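Mitochondrial ubiquitin ligase activator of NFKB 1 (Homo sapiens, PDB 6M2D) acts as a RING-type E3 ligase of the mitochondrial outer membrane, passing ubiquitin from an E2 conjugating enzyme to substrates such as AKT1. Local coordinates at residues Cys7-Ser12 against Thr29-Ala34. Sequence-based numbering, arbitrary orientation.
Sequences CVVCLS and TECYRA. With ZN (zinc ion), chain G.
Cys7, Cys10 and Cys31 meet on one zinc ion, the Cys4 site of this RING finger, where a CxxC knuckle at 7-10 faces the helix 29-34. Cys31 SG reaches the zinc at 2.3 Å, while Cys7 SG and Cys10 SG each bind it at 2.4 Å; Cys28, close in sequence to Thr29, supplies the fourth sulfur. Cysteine suits all four places because a thiolate is a soft, strong ligand for zinc on a short side chain. Cys7 turns its sulfur away from its own N (chi1 171°), Cys10 folds its sulfur back over the backbone (chi1 65°), and the two thiolates converge on the metal. No hydrogen bond joins the segments, so metal coordination is the main link. Beside it, the branched Val9 lays CB and CG1 alongside Cys31, its CB 3.9 Å from Cys31 CB, adding an apolar flank that Pro42 extends. Farther out, Leu11 N donates a hydrogen bond to Cys7 O, closing the knuckle's turn. Amides also hold the sulfurs and probably temper their negative charge: Val9 N donates to Cys7 SG, and Ser12 N donates to Cys10 SG over 3.2 Å, with an N-H...S angle of 156°.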
# COMPACT_ATOMS: atom_id res chain seq x y z
N CYS A 7 -5.30 -6.07 2.15
CA CYS A 7 -5.05 -4.63 2.11
C CYS A 7 -5.60 -3.96 3.36
O CYS A 7 -6.76 -4.17 3.73
CB CYS A 7 -5.71 -4.03 0.86
SG CYS A 7 -5.71 -2.22 0.83
N VAL A 8 -4.76 -3.18 4.04
CA VAL A 8 -5.14 -2.59 5.32
C VAL A 8 -6.15 -1.46 5.19
O VAL A 8 -6.66 -0.98 6.20
CB VAL A 8 -3.93 -2.05 6.11
CG1 VAL A 8 -2.84 -3.10 6.23
CG2 VAL A 8 -3.41 -0.76 5.48
N VAL A 9 -6.44 -1.03 3.96
CA VAL A 9 -7.34 0.08 3.71
C VAL A 9 -8.75 -0.40 3.39
O VAL A 9 -9.73 0.03 4.01
CB VAL A 9 -6.78 0.97 2.58
CG1 VAL A 9 -7.67 2.20 2.36
CG2 VAL A 9 -5.33 1.37 2.90
N CYS A 10 -8.89 -1.28 2.40
CA CYS A 10 -10.22 -1.79 2.04
C CYS A 10 -10.56 -3.10 2.73
O CYS A 10 -11.75 -3.40 2.90
CB CYS A 10 -10.33 -1.98 0.52
SG CYS A 10 -9.25 -3.26 -0.21
N LEU A 11 -9.55 -3.88 3.13
CA LEU A 11 -9.75 -5.23 3.66
C LEU A 11 -10.45 -6.16 2.66
O LEU A 11 -11.05 -7.16 3.06
CB LEU A 11 -10.53 -5.22 4.97
CG LEU A 11 -9.78 -4.88 6.25
CD1 LEU A 11 -10.77 -4.84 7.39
CD2 LEU A 11 -8.66 -5.89 6.54
N SER A 12 -10.39 -5.84 1.36
CA SER A 12 -11.11 -6.59 0.35
C SER A 12 -10.23 -7.14 -0.76
O SER A 12 -10.65 -8.09 -1.43
CB SER A 12 -12.20 -5.72 -0.30
OG SER A 12 -13.19 -5.45 0.66
N THR A 29 -3.63 -1.99 -5.18
CA THR A 29 -3.35 -0.89 -6.11
C THR A 29 -4.50 0.12 -6.15
O THR A 29 -4.26 1.33 -6.25
CB THR A 29 -3.06 -1.42 -7.51
OG1 THR A 29 -2.17 -2.54 -7.43
CG2 THR A 29 -2.39 -0.34 -8.34
N GLU A 30 -5.74 -0.36 -6.08
CA GLU A 30 -6.89 0.55 -6.15
C GLU A 30 -6.90 1.51 -4.96
O GLU A 30 -7.17 2.70 -5.12
CB GLU A 30 -8.19 -0.24 -6.22
CG GLU A 30 -8.77 -0.37 -7.62
CD GLU A 30 -10.11 -1.08 -7.65
OE1 GLU A 30 -10.78 -1.14 -6.59
OE2 GLU A 30 -10.49 -1.59 -8.73
N CYS A 31 -6.57 1.00 -3.78
CA CYS A 31 -6.58 1.86 -2.60
C CYS A 31 -5.47 2.90 -2.66
O CYS A 31 -5.66 4.05 -2.23
CB CYS A 31 -6.47 1.01 -1.35
SG CYS A 31 -8.06 0.26 -0.92
N TYR A 32 -4.30 2.53 -3.20
CA TYR A 32 -3.24 3.51 -3.38
C TYR A 32 -3.71 4.67 -4.25
O TYR A 32 -3.53 5.84 -3.91
CB TYR A 32 -2.00 2.87 -4.00
CG TYR A 32 -1.08 3.95 -4.49
CD1 TYR A 32 -0.39 4.75 -3.59
CD2 TYR A 32 -0.96 4.22 -5.85
CE1 TYR A 32 0.42 5.77 -4.02
CE2 TYR A 32 -0.14 5.25 -6.30
CZ TYR A 32 0.55 6.01 -5.38
OH TYR A 32 1.37 7.03 -5.81
N ARG A 33 -4.31 4.35 -5.40
CA ARG A 33 -4.81 5.39 -6.28
C ARG A 33 -5.85 6.26 -5.58
O ARG A 33 -5.90 7.48 -5.79
CB ARG A 33 -5.41 4.76 -7.54
CG ARG A 33 -4.38 4.34 -8.57
CD ARG A 33 -5.04 4.00 -9.90
NE ARG A 33 -4.92 2.57 -10.20
CZ ARG A 33 -5.94 1.72 -10.23
NH1 ARG A 33 -7.17 2.15 -9.99
NH2 ARG A 33 -5.73 0.43 -10.50
N ALA A 34 -6.67 5.65 -4.72
CA ALA A 34 -7.73 6.38 -4.05
C ALA A 34 -7.24 7.21 -2.87
O ALA A 34 -8.03 8.00 -2.34
CB ALA A 34 -8.82 5.41 -3.58
ZN ZN G . -7.37 -1.93 -0.85